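Local coordinates for chromosome-partitioning protein Spo0J (Thermus thermophilus HB27, PDB 1VZ0) that binds the plasmid centromere-like site parS, stimulates the ATPase activity of Soj about tenfold and is probably involved in chromosome partitioning, at residues Q61-R66 with E78-A83; L107-N112 with Y127-E132; E111-E116 with V121-G126; E139-V144 with S149-A154. All coordinates share one frame; numbering follows the deposited sequence.

Contact 1: Q61-R66 with E78-A83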
loop_
_atom_site.group_PDB
_atom_site.type_symbol
_atom_site.label_atom_id
_atom_site.label_comp_id
_atom_site.label_asym_id
_atom_site.label_seq_id
_atom_site.Cartn_x
_atom_site.Cartn_y
_atom_site.Cartn_z
ATOM N N GLN C 61 6.765 5.662 20.098
ATOM C CA GLN C 61 7.924 6.445 19.712
ATOM C C GLN C 61 7.521 7.877 19.415
ATOM O O GLN C 61 6.370 8.156 19.091
ATOM C CB GLN C 61 8.615 5.821 18.500
ATOM C CG GLN C 61 9.395 4.560 18.845
ATOM C CD GLN C 61 10.347 4.762 20.024
ATOM O OE1 GLN C 61 9.915 4.948 21.167
ATOM N NE2 GLN C 61 11.648 4.729 19.749
ATOM N N PRO C 62 8.475 8.807 19.522
ATOM C CA PRO C 62 8.253 10.234 19.280
ATOM C C PRO C 62 7.617 10.575 17.942
ATOM O O PRO C 62 7.822 9.882 16.950
ATOM C CB PRO C 62 9.656 10.820 19.384
ATOM C CG PRO C 62 10.351 9.891 20.310
ATOM C CD PRO C 62 9.892 8.549 19.824
ATOM N N LEU C 63 6.826 11.641 17.936
ATOM C CA LEU C 63 6.215 12.139 16.715
ATOM C C LEU C 63 7.272 13.114 16.217
ATOM O O LEU C 63 8.143 13.520 16.981
ATOM C CB LEU C 63 4.936 12.918 17.006
ATOM C CG LEU C 63 3.722 12.182 17.562
ATOM C CD1 LEU C 63 2.590 13.178 17.798
ATOM C CD2 LEU C 63 3.290 11.101 16.584
ATOM N N LEU C 64 7.217 13.489 14.950
ATOM C CA LEU C 64 8.185 14.439 14.437
ATOM C C LEU C 64 7.375 15.656 14.028
ATOM O O LEU C 64 6.452 15.553 13.219
ATOM C CB LEU C 64 8.933 13.856 13.238
ATOM C CG LEU C 64 10.280 14.509 12.898
ATOM C CD1 LEU C 64 10.875 13.829 11.679
ATOM C CD2 LEU C 64 10.102 15.994 12.630
ATOM N N VAL C 65 7.715 16.809 14.594
ATOM C CA VAL C 65 6.985 18.031 14.291
ATOM C C VAL C 65 7.884 19.217 13.971
ATOM O O VAL C 65 9.104 19.164 14.151
ATOM C CB VAL C 65 6.087 18.424 15.476
ATOM C CG1 VAL C 65 5.194 17.255 15.852
ATOM C CG2 VAL C 65 6.943 18.827 16.672
ATOM N N ARG C 66 7.268 20.282 13.476
ATOM C CA ARG C 66 7.989 21.508 13.174
ATOM C C ARG C 66 7.164 22.662 13.729
ATOM O O ARG C 66 5.938 22.561 13.854
ATOM C CB ARG C 66 8.191 21.688 11.665
ATOM C CG ARG C 66 6.936 22.031 10.873
ATOM C CD ARG C 66 7.319 22.442 9.453
ATOM N NE ARG C 66 6.170 22.874 8.667
ATOM C CZ ARG C 66 6.261 23.617 7.568
ATOM N NH1 ARG C 66 5.164 23.968 6.912
ATOM N NH2 ARG C 66 7.454 24.021 7.131
ATOM N N GLU C 78 1.924 10.115 11.100
ATOM C CA GLU C 78 0.497 10.379 11.000
ATOM C C GLU C 78 -0.360 9.382 11.795
ATOM O O GLU C 78 -1.225 9.796 12.560
ATOM C CB GLU C 78 0.067 10.396 9.524
ATOM C CG GLU C 78 -1.259 11.131 9.243
ATOM C CD GLU C 78 -1.130 12.658 9.290
ATOM O OE1 GLU C 78 -0.218 13.183 8.616
ATOM O OE2 GLU C 78 -1.937 13.334 9.980
ATOM N N ARG C 79 -0.129 8.081 11.628
ATOM C CA ARG C 79 -0.927 7.092 12.358
ATOM C C ARG C 79 -0.703 7.168 13.858
ATOM O O ARG C 79 -1.639 7.030 14.652
ATOM C CB ARG C 79 -0.641 5.677 11.843
ATOM C CG ARG C 79 -1.567 5.304 10.687
ATOM C CD ARG C 79 -1.259 3.947 10.071
ATOM N NE ARG C 79 -1.549 2.811 10.946
ATOM C CZ ARG C 79 -2.746 2.251 11.114
ATOM N NH1 ARG C 79 -2.870 1.220 11.938
ATOM N NH2 ARG C 79 -3.814 2.706 10.467
ATOM N N ARG C 80 0.546 7.390 14.241
ATOM C CA ARG C 80 0.895 7.516 15.641
ATOM C C ARG C 80 0.078 8.702 16.173
ATOM O O ARG C 80 -0.569 8.624 17.220
ATOM C CB ARG C 80 2.397 7.800 15.765
ATOM C CG ARG C 80 3.111 6.969 16.812
ATOM C CD ARG C 80 3.876 5.798 16.222
ATOM N NE ARG C 80 5.142 6.206 15.619
ATOM C CZ ARG C 80 6.101 5.363 15.238
ATOM N NH1 ARG C 80 5.952 4.050 15.393
ATOM N NH2 ARG C 80 7.216 5.832 14.695
ATOM N N TYR C 81 0.093 9.789 15.408
ATOM C CA TYR C 81 -0.602 11.026 15.757
ATOM C C TYR C 81 -2.109 10.839 15.904
ATOM O O TYR C 81 -2.703 11.258 16.900
ATOM C CB TYR C 81 -0.298 12.084 14.690
ATOM C CG TYR C 81 -1.132 13.346 14.749
ATOM C CD1 TYR C 81 -0.908 14.319 15.725
ATOM C CD2 TYR C 81 -2.129 13.583 13.803
ATOM C CE1 TYR C 81 -1.653 15.496 15.753
ATOM C CE2 TYR C 81 -2.878 14.752 13.824
ATOM C CZ TYR C 81 -2.633 15.708 14.799
ATOM O OH TYR C 81 -3.348 16.887 14.809
ATOM N N ARG C 82 -2.726 10.202 14.917
ATOM C CA ARG C 82 -4.165 9.986 14.953
ATOM C C ARG C 82 -4.606 8.987 16.009
ATOM O O ARG C 82 -5.717 9.076 16.525
ATOM C CB ARG C 82 -4.658 9.574 13.566
ATOM C CG ARG C 82 -4.364 10.653 12.550
ATOM C CD ARG C 82 -5.162 10.531 11.281
ATOM N NE ARG C 82 -4.875 11.675 10.420
ATOM C CZ ARG C 82 -5.253 12.929 10.669
ATOM N NH1 ARG C 82 -4.927 13.895 9.823
ATOM N NH2 ARG C 82 -5.974 13.220 11.743
ATOM N N ALA C 83 -3.736 8.039 16.338
ATOM C CA ALA C 83 -4.074 7.060 17.359
ATOM C C ALA C 83 -4.030 7.754 18.719
ATOM O O ALA C 83 -4.809 7.433 19.615
ATOM C CB ALA C 83 -3.092 5.894 17.325
#

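Contact 2: L107-N112 with Y127-E132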
loop_
_atom_site.group_PDB
_atom_site.type_symbol
_atom_site.label_atom_id
_atom_site.label_comp_id
_atom_site.label_asym_id
_atom_site.label_seq_id
_atom_site.Cartn_x
_atom_site.Cartn_y
_atom_site.Cartn_z
ATOM N N LEU C 107 10.818 15.038 3.541
ATOM C CA LEU C 107 10.722 14.050 4.606
ATOM C C LEU C 107 9.479 13.186 4.415
ATOM O O LEU C 107 9.519 11.979 4.625
ATOM C CB LEU C 107 10.680 14.726 5.981
ATOM C CG LEU C 107 12.014 15.236 6.540
ATOM C CD1 LEU C 107 11.763 15.955 7.859
ATOM C CD2 LEU C 107 12.984 14.073 6.733
ATOM N N ALA C 108 8.374 13.802 4.014
ATOM C CA ALA C 108 7.143 13.046 3.810
ATOM C C ALA C 108 7.337 12.004 2.711
ATOM O O ALA C 108 6.904 10.859 2.839
ATOM C CB ALA C 108 5.996 13.977 3.451
ATOM N N LEU C 109 7.993 12.403 1.630
ATOM C CA LEU C 109 8.241 11.484 0.536
ATOM C C LEU C 109 9.172 10.366 0.984
ATOM O O LEU C 109 8.921 9.199 0.698
ATOM C CB LEU C 109 8.844 12.226 -0.659
ATOM C CG LEU C 109 7.880 13.193 -1.352
ATOM C CD1 LEU C 109 8.656 14.110 -2.289
ATOM C CD2 LEU C 109 6.806 12.413 -2.109
ATOM N N VAL C 110 10.232 10.720 1.704
ATOM C CA VAL C 110 11.197 9.727 2.170
ATOM C C VAL C 110 10.612 8.706 3.154
ATOM O O VAL C 110 10.879 7.507 3.027
ATOM C CB VAL C 110 12.448 10.415 2.801
ATOM C CG1 VAL C 110 13.339 9.385 3.492
ATOM C CG2 VAL C 110 13.245 11.124 1.706
ATOM N N GLU C 111 9.812 9.152 4.122
ATOM C CA GLU C 111 9.259 8.198 5.084
ATOM C C GLU C 111 8.286 7.267 4.369
ATOM O O GLU C 111 8.131 6.099 4.719
ATOM C CB GLU C 111 8.545 8.903 6.246
ATOM C CG GLU C 111 7.218 9.544 5.906
ATOM C CD GLU C 111 6.353 9.821 7.138
ATOM O OE1 GLU C 111 5.474 10.703 7.053
ATOM O OE2 GLU C 111 6.535 9.158 8.183
ATOM N N ASN C 112 7.637 7.799 3.349
ATOM C CA ASN C 112 6.702 7.015 2.575
ATOM C C ASN C 112 7.460 5.932 1.797
ATOM O O ASN C 112 7.036 4.774 1.743
ATOM C CB ASN C 112 5.964 7.938 1.623
ATOM C CG ASN C 112 4.595 7.437 1.282
ATOM O OD1 ASN C 112 4.439 6.516 0.482
ATOM N ND2 ASN C 112 3.582 8.036 1.897
ATOM N N TYR C 127 10.465 8.758 -6.182
ATOM C CA TYR C 127 11.783 9.175 -6.654
ATOM C C TYR C 127 11.631 10.361 -7.596
ATOM O O TYR C 127 12.362 11.344 -7.493
ATOM C CB TYR C 127 12.481 8.034 -7.394
ATOM C CG TYR C 127 12.805 6.836 -6.531
ATOM C CD1 TYR C 127 13.187 5.630 -7.113
ATOM C CD2 TYR C 127 12.724 6.904 -5.138
ATOM C CE1 TYR C 127 13.474 4.516 -6.338
ATOM C CE2 TYR C 127 13.011 5.796 -4.346
ATOM C CZ TYR C 127 13.381 4.604 -4.954
ATOM O OH TYR C 127 13.616 3.490 -4.186
ATOM N N GLN C 128 10.672 10.273 -8.509
ATOM C CA GLN C 128 10.450 11.356 -9.455
ATOM C C GLN C 128 10.101 12.671 -8.761
ATOM O O GLN C 128 10.526 13.742 -9.197
ATOM C CB GLN C 128 9.342 10.999 -10.441
ATOM C CG GLN C 128 9.165 12.056 -11.504
ATOM C CD GLN C 128 7.996 11.780 -12.413
ATOM O OE1 GLN C 128 6.843 11.739 -11.968
ATOM N NE2 GLN C 128 8.280 11.592 -13.699
ATOM N N ALA C 129 9.321 12.593 -7.690
ATOM C CA ALA C 129 8.940 13.788 -6.958
ATOM C C ALA C 129 10.181 14.408 -6.309
ATOM O O ALA C 129 10.331 15.628 -6.282
ATOM C CB ALA C 129 7.896 13.448 -5.892
ATOM N N LEU C 130 11.068 13.565 -5.787
ATOM C CA LEU C 130 12.281 14.059 -5.150
ATOM C C LEU C 130 13.178 14.749 -6.179
ATOM O O LEU C 130 13.814 15.759 -5.876
ATOM C CB LEU C 130 13.026 12.913 -4.461
ATOM C CG LEU C 130 12.385 12.407 -3.162
ATOM C CD1 LEU C 130 13.082 11.147 -2.661
ATOM C CD2 LEU C 130 12.457 13.513 -2.119
ATOM N N LEU C 131 13.212 14.207 -7.394
ATOM C CA LEU C 131 14.009 14.786 -8.470
ATOM C C LEU C 131 13.452 16.157 -8.839
ATOM O O LEU C 131 14.206 17.106 -9.053
ATOM C CB LEU C 131 13.978 13.898 -9.719
ATOM C CG LEU C 131 14.655 12.533 -9.703
ATOM C CD1 LEU C 131 14.504 11.892 -11.081
ATOM C CD2 LEU C 131 16.117 12.691 -9.340
ATOM N N GLU C 132 12.127 16.247 -8.926
ATOM C CA GLU C 132 11.469 17.496 -9.282
ATOM C C GLU C 132 11.732 18.573 -8.244
ATOM O O GLU C 132 11.588 19.764 -8.516
ATOM C CB GLU C 132 9.964 17.278 -9.432
ATOM C CG GLU C 132 9.588 16.527 -10.691
ATOM C CD GLU C 132 8.138 16.110 -10.710
ATOM O OE1 GLU C 132 7.688 15.593 -11.755
ATOM O OE2 GLU C 132 7.446 16.289 -9.684
#

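Contact 3: E111-E116 with V121-G126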
loop_
_atom_site.group_PDB
_atom_site.type_symbol
_atom_site.label_atom_id
_atom_site.label_comp_id
_atom_site.label_asym_id
_atom_site.label_seq_id
_atom_site.Cartn_x
_atom_site.Cartn_y
_atom_site.Cartn_z
ATOM N N GLU C 111 9.812 9.152 4.122
ATOM C CA GLU C 111 9.259 8.198 5.084
ATOM C C GLU C 111 8.286 7.267 4.369
ATOM O O GLU C 111 8.131 6.099 4.719
ATOM C CB GLU C 111 8.545 8.903 6.246
ATOM C CG GLU C 111 7.218 9.544 5.906
ATOM C CD GLU C 111 6.353 9.821 7.138
ATOM O OE1 GLU C 111 5.474 10.703 7.053
ATOM O OE2 GLU C 111 6.535 9.158 8.183
ATOM N N ASN C 112 7.637 7.799 3.349
ATOM C CA ASN C 112 6.702 7.015 2.575
ATOM C C ASN C 112 7.460 5.932 1.797
ATOM O O ASN C 112 7.036 4.774 1.743
ATOM C CB ASN C 112 5.964 7.938 1.623
ATOM C CG ASN C 112 4.595 7.437 1.282
ATOM O OD1 ASN C 112 4.439 6.516 0.482
ATOM N ND2 ASN C 112 3.582 8.036 1.897
ATOM N N LEU C 113 8.592 6.311 1.211
ATOM C CA LEU C 113 9.406 5.382 0.435
ATOM C C LEU C 113 10.050 4.273 1.269
ATOM O O LEU C 113 10.601 3.328 0.722
ATOM C CB LEU C 113 10.488 6.153 -0.325
ATOM C CG LEU C 113 9.983 6.959 -1.527
ATOM C CD1 LEU C 113 10.994 8.022 -1.931
ATOM C CD2 LEU C 113 9.703 6.005 -2.682
ATOM N N GLN C 114 9.966 4.380 2.588
ATOM C CA GLN C 114 10.559 3.383 3.468
ATOM C C GLN C 114 9.567 2.311 3.915
ATOM O O GLN C 114 9.965 1.220 4.343
ATOM C CB GLN C 114 11.144 4.061 4.708
ATOM C CG GLN C 114 12.333 4.966 4.432
ATOM C CD GLN C 114 12.948 5.511 5.711
ATOM O OE1 GLN C 114 13.240 4.755 6.641
ATOM N NE2 GLN C 114 13.152 6.824 5.763
ATOM N N ARG C 115 8.282 2.631 3.823
ATOM C CA ARG C 115 7.223 1.714 4.234
ATOM C C ARG C 115 7.230 0.383 3.494
ATOM O O ARG C 115 7.639 0.300 2.341
ATOM C CB ARG C 115 5.857 2.374 4.053
ATOM C CG ARG C 115 5.690 3.677 4.797
ATOM C CD ARG C 115 4.326 4.270 4.528
ATOM N NE ARG C 115 3.277 3.316 4.873
ATOM C CZ ARG C 115 2.896 3.018 6.116
ATOM N NH1 ARG C 115 1.936 2.126 6.315
ATOM N NH2 ARG C 115 3.447 3.624 7.158
ATOM N N GLU C 116 6.775 -0.658 4.183
ATOM C CA GLU C 116 6.687 -1.999 3.619
ATOM C C GLU C 116 5.501 -2.023 2.654
ATOM O O GLU C 116 5.222 -3.023 1.997
ATOM C CB GLU C 116 6.465 -3.011 4.742
ATOM C CG GLU C 116 7.724 -3.416 5.469
ATOM C CD GLU C 116 8.527 -4.433 4.684
ATOM O OE1 GLU C 116 9.008 -4.098 3.579
ATOM O OE2 GLU C 116 8.667 -5.574 5.168
ATOM N N VAL C 121 5.501 0.984 -8.400
ATOM C CA VAL C 121 5.039 2.162 -9.136
ATOM C C VAL C 121 5.092 3.392 -8.225
ATOM O O VAL C 121 5.549 4.466 -8.626
ATOM C CB VAL C 121 3.594 1.981 -9.661
ATOM C CG1 VAL C 121 3.153 3.224 -10.418
ATOM C CG2 VAL C 121 3.520 0.769 -10.571
ATOM N N GLU C 122 4.628 3.226 -6.993
ATOM C CA GLU C 122 4.646 4.317 -6.032
ATOM C C GLU C 122 6.091 4.663 -5.732
ATOM O O GLU C 122 6.431 5.826 -5.516
ATOM C CB GLU C 122 3.959 3.906 -4.739
ATOM C CG GLU C 122 2.512 3.519 -4.900
ATOM C CD GLU C 122 1.879 3.194 -3.567
ATOM O OE1 GLU C 122 1.578 4.141 -2.807
ATOM O OE2 GLU C 122 1.700 1.994 -3.272
ATOM N N GLU C 123 6.936 3.641 -5.714
ATOM C CA GLU C 123 8.343 3.849 -5.457
ATOM C C GLU C 123 8.879 4.813 -6.510
ATOM O O GLU C 123 9.555 5.781 -6.184
ATOM C CB GLU C 123 9.100 2.529 -5.537
ATOM C CG GLU C 123 10.561 2.648 -5.169
ATOM C CD GLU C 123 11.351 1.389 -5.497
ATOM O OE1 GLU C 123 12.583 1.393 -5.291
ATOM O OE2 GLU C 123 10.741 0.398 -5.963
ATOM N N ALA C 124 8.562 4.535 -7.775
ATOM C CA ALA C 124 9.008 5.369 -8.880
ATOM C C ALA C 124 8.454 6.794 -8.790
ATOM O O ALA C 124 9.185 7.749 -9.012
ATOM C CB ALA C 124 8.615 4.732 -10.213
ATOM N N ARG C 125 7.172 6.941 -8.459
ATOM C CA ARG C 125 6.578 8.274 -8.358
ATOM C C ARG C 125 7.263 9.090 -7.264
ATOM O O ARG C 125 7.427 10.311 -7.394
ATOM C CB ARG C 125 5.070 8.191 -8.076
ATOM C CG ARG C 125 4.253 7.543 -9.182
ATOM C CD ARG C 125 2.763 7.550 -8.843
ATOM N NE ARG C 125 2.001 6.735 -9.782
ATOM C CZ ARG C 125 1.795 7.046 -11.058
ATOM N NH1 ARG C 125 1.095 6.226 -11.831
ATOM N NH2 ARG C 125 2.272 8.178 -11.561
ATOM N N GLY C 126 7.648 8.408 -6.188
ATOM C CA GLY C 126 8.325 9.070 -5.089
ATOM C C GLY C 126 9.673 9.604 -5.532
ATOM O O GLY C 126 9.995 10.769 -5.298
HETATM O O HOH W 1 3.352 6.231 -1.905
#

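Contact 4: E139-V144 with S149-A154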
loop_
_atom_site.group_PDB
_atom_site.type_symbol
_atom_site.label_atom_id
_atom_site.label_comp_id
_atom_site.label_asym_id
_atom_site.label_seq_id
_atom_site.Cartn_x
_atom_site.Cartn_y
_atom_site.Cartn_z
ATOM N N GLU C 139 21.553 11.497 -4.270
ATOM C CA GLU C 139 21.024 11.947 -2.982
ATOM C C GLU C 139 19.744 11.186 -2.660
ATOM O O GLU C 139 19.495 10.820 -1.509
ATOM C CB GLU C 139 20.725 13.444 -3.032
ATOM C CG GLU C 139 21.750 14.238 -3.814
ATOM C CD GLU C 139 21.396 15.705 -3.906
ATOM O OE1 GLU C 139 20.245 16.018 -4.279
ATOM O OE2 GLU C 139 22.274 16.547 -3.614
ATOM N N VAL C 140 18.930 10.974 -3.691
ATOM C CA VAL C 140 17.678 10.240 -3.558
ATOM C C VAL C 140 18.018 8.837 -3.069
ATOM O O VAL C 140 17.473 8.361 -2.071
ATOM C CB VAL C 140 16.956 10.134 -4.921
ATOM C CG1 VAL C 140 15.780 9.173 -4.822
ATOM C CG2 VAL C 140 16.488 11.507 -5.366
ATOM N N ALA C 141 18.932 8.187 -3.783
ATOM C CA ALA C 141 19.368 6.838 -3.449
ATOM C C ALA C 141 19.887 6.800 -2.020
ATOM O O ALA C 141 19.573 5.888 -1.252
ATOM C CB ALA C 141 20.457 6.389 -4.415
ATOM N N ARG C 142 20.690 7.797 -1.672
ATOM C CA ARG C 142 21.248 7.889 -0.335
ATOM C C ARG C 142 20.130 8.026 0.680
ATOM O O ARG C 142 20.013 7.224 1.603
ATOM C CB ARG C 142 22.188 9.093 -0.234
ATOM C CG ARG C 142 23.461 8.928 -1.038
ATOM C CD ARG C 142 24.371 10.135 -0.923
ATOM N NE ARG C 142 25.688 9.841 -1.482
ATOM C CZ ARG C 142 26.702 10.698 -1.511
ATOM N NH1 ARG C 142 27.864 10.332 -2.039
ATOM N NH2 ARG C 142 26.555 11.921 -1.018
ATOM N N ARG C 143 19.299 9.041 0.495
ATOM C CA ARG C 143 18.199 9.282 1.409
ATOM C C ARG C 143 17.306 8.054 1.594
ATOM O O ARG C 143 16.610 7.942 2.603
ATOM C CB ARG C 143 17.373 10.476 0.927
ATOM C CG ARG C 143 17.238 11.576 1.969
ATOM C CD ARG C 143 16.577 11.040 3.234
ATOM N NE ARG C 143 16.583 12.005 4.330
ATOM C CZ ARG C 143 16.038 13.216 4.270
ATOM N NH1 ARG C 143 15.438 13.623 3.160
ATOM N NH2 ARG C 143 16.090 14.020 5.326
ATOM N N VAL C 144 17.330 7.130 0.636
ATOM C CA VAL C 144 16.499 5.931 0.745
ATOM C C VAL C 144 17.299 4.647 0.946
ATOM O O VAL C 144 16.725 3.591 1.206
ATOM C CB VAL C 144 15.585 5.758 -0.493
ATOM C CG1 VAL C 144 14.716 6.994 -0.670
ATOM C CG2 VAL C 144 16.423 5.502 -1.735
ATOM N N SER C 149 21.346 2.878 -9.611
ATOM C CA SER C 149 20.748 2.093 -10.683
ATOM C C SER C 149 19.337 1.649 -10.309
ATOM O O SER C 149 18.465 1.550 -11.171
ATOM C CB SER C 149 21.612 0.868 -10.995
ATOM O OG SER C 149 21.649 -0.017 -9.890
ATOM N N THR C 150 19.112 1.377 -9.029
ATOM C CA THR C 150 17.788 0.965 -8.580
ATOM C C THR C 150 16.791 2.103 -8.791
ATOM O O THR C 150 15.649 1.875 -9.188
ATOM C CB THR C 150 17.789 0.580 -7.090
ATOM O OG1 THR C 150 18.582 -0.596 -6.900
ATOM C CG2 THR C 150 16.374 0.300 -6.606
ATOM N N VAL C 151 17.233 3.327 -8.524
ATOM C CA VAL C 151 16.388 4.503 -8.693
ATOM C C VAL C 151 16.103 4.774 -10.165
ATOM O O VAL C 151 14.963 5.054 -10.541
ATOM C CB VAL C 151 17.054 5.752 -8.082
ATOM C CG1 VAL C 151 16.229 6.997 -8.386
ATOM C CG2 VAL C 151 17.198 5.566 -6.591
ATOM N N ALA C 152 17.140 4.693 -10.993
ATOM C CA ALA C 152 16.990 4.937 -12.425
ATOM C C ALA C 152 16.036 3.919 -13.041
ATOM O O ALA C 152 15.186 4.265 -13.865
ATOM C CB ALA C 152 18.354 4.872 -13.120
ATOM N N ASN C 153 16.179 2.663 -12.637
ATOM C CA ASN C 153 15.322 1.601 -13.145
ATOM C C ASN C 153 13.868 1.776 -12.739
ATOM O O ASN C 153 12.966 1.466 -13.515
ATOM C CB ASN C 153 15.823 0.238 -12.679
ATOM C CG ASN C 153 16.811 -0.369 -13.648
ATOM O OD1 ASN C 153 17.852 0.224 -13.951
ATOM N ND2 ASN C 153 16.487 -1.557 -14.151
ATOM N N ALA C 154 13.635 2.259 -11.522
ATOM C CA ALA C 154 12.269 2.477 -11.066
ATOM C C ALA C 154 11.633 3.609 -11.875
ATOM O O ALA C 154 10.496 3.488 -12.314
ATOM C CB ALA C 154 12.243 2.811 -9.588
#

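Contact 1: Q61-R66 with E78-A83
The guanidinium group of Arg80 has Gln61 on one of its faces. CB of Gln61 stands 4.0 Å above the guanidinium plane, displaced toward the rim, with Arg80 NH2 4.1 Å from it. The ring of Tyr81 is met at its edge, close to its own plane, by CD1 of Leu63. The other branch of Leu63 does most of the touching. Leu63 CD2 lies 3.5 Å from Arg80 CB and 3.7 Å from the backbone N of Tyr81. The side chains of Leu63 and Arg80 lie alongside each other and run opposite ways. The Arg80 chain bends twice, at chi2 (101°) and at chi3 (78°), and this brings its end back beneath Gln61. No hydrogen bond joins the two segments.

The contact belongs to the N-terminal domain of the ParB family. Strand 63-68 is the middle strand of a three-stranded mixed sheet, and helix 78-86 follows the neighbouring strand 71-76. Residues 78-83 belong to the arginine-rich GERRxRA box of this family, which takes part in CTP binding in other ParB proteins. Here Arg80 NH2 forms a salt bridge with Glu172 of the second subunit. Tyr81 OH is hydrogen-bonded to Ile31 O of that same subunit. Arg80 NE is buried and has no partner in the model. Exchanging Arg80 for alanine would probably leave Glu172 of the second subunit without its charged mate and open a gap below Gln61 CB. Within the helix, Arg82 NH1 reaches back one turn to Glu78 OE2, a salt bridge of 3.0 Å.

Contact 2: L107-N112 with Y127-E132
Leu109 and Leu130 face each other where two nearly antiparallel helices pass. Their CA atoms are 7.4 Å apart. The axes of helices 107-112 and 127-132 come within 10.0 Å and make an angle of 157° between their N-to-C directions. That spacing leaves room for leucine side chains between the backbones.

Leu109 is the central side chain. With CG anti to the carbonyl carbon (chi1 -69°), its fork is carried to Ala129 and Leu130. Leu109 CD1 touches both residues: Ala129 CB at 3.7 Å and Leu130 CD2 at 3.9 Å. Leu109 CD2 comes to 4.1 Å from Ala129 CB, which puts the small methyl of Ala129 against both branches of the fork. The leucines overlap side by side, each reaching past the other, and Leu130 CD2 reaches Leu109 CB at 4.1 Å.

The helices form an antiparallel hairpin. Residues 107-112 fall in the ParB N-terminal family region and 127-132 in the ParB helix-turn-helix region, so the contact packs one on the other. It is wholly apolar, without a hydrogen bond across it. A looser touch lies to one side, where Val110 CG2 is 4.4 Å from Leu130 CD1. The second subunit adds to the same apolar patch, with its Pro38 against Leu109 and its Phe42 against Ala129. Within the chain, Val140 of helix 137-144 packs on Leu130.

Contact 3: E111-E116 with V121-G126
Leu113 near the end of helix 101-114 faces Glu123 of helix 120-132, with their CA atoms 6.2 Å apart. Leu113 rests mainly on backbone. Leu113 CD2 lies 3.5 Å from Glu123 O and 4.1 Å from Gly126 CA. Leu113 CD1 is 4.1 Å from Gly126 C. With CG anti to the carbonyl carbon (chi1 -73°), the fork reaches across to the other helix. Gly126 makes this approach possible. A beta carbon there would fall 2.7 Å from Leu113 CD2, which is too close. The aliphatic part of Glu123 adds a side-chain contact, its CG 4.3 Å from Leu113 CD2.

A water bridges the two helices at the polar margin. It donates one hydrogen bond to Asn112 OD1 (2.6 Å) and one to Glu122 OE1 (2.9 Å). Glu122 OE1 also forms a salt bridge with Arg39 of the second subunit, so the water lies beside the subunit interface. Leu118, in the connecting turn, packs on Leu113 and Glu123. The arrangement is the closed end of an antiparallel helical hairpin, whose second helix, 120-132, leads on to the helix-turn-helix motif.

Contact 4: E139-V144 with S149-A154
Both segments belong to the probable DNA-binding helix-turn-helix motif, residues 137-156, and this contact packs its two helices together. Helix 137-144 comes first. Helix 148-156 follows after a short turn and, as in other motifs of this kind, is probably the recognition helix. Val151 meets Val140 and Ala141 at the inner side of the pair. The helices are nearest at Ala141 and Val151, whose CA atoms are 6.5 Å apart.

Val151 divides its two methyl groups between two partners. Val151 CG1, anti to the backbone N (chi1 174°), faces Val140 CG1 at 4.2 Å. Val151 CG2, on the other branch, sits 4.0 Å from Ala141 CB, and Ala141 CA is equally near. The small side chain of Ala141 lets the methyl come down to the helix backbone. The valine side chains meet at a slant, one methyl from each. No hydrogen bond crosses the contact, which rests on these few buried apolar groups.

Helix 120-132 backs the pair: Tyr127 packs against Val140, Val151 and Ala154, and Leu130 also packs on Val140. Helix 101-114 lies beside the first helix of the motif. There Arg143 makes a salt bridge with Glu106, and Val144 touches Leu113.

How the contacts relate
Contacts 2 and 3 are two levels of one hairpin, with centres about 8 Å apart. Leu113 of contact 3 ties them together: its CD2 is 3.7 Å from Tyr127 CE2 and its CD1 is 3.8 Å from Leu130 CD1. Contact 4 lies about 11 Å from each, centre to centre. Tyr127 carries the packing onward, its CD1 3.6 Å from Val151 CG1, and so joins the hairpin to the motif. Contact 1 touches none of the others; its centre is about 19 Å from those of contacts 2 and 3 and about 27 Å from that of contact 4. Contacts 1, 2 and 3 touch the second subunit; contact 4 does not. A bound cobalt ion lies about 7 Å from the Leu109 side chain.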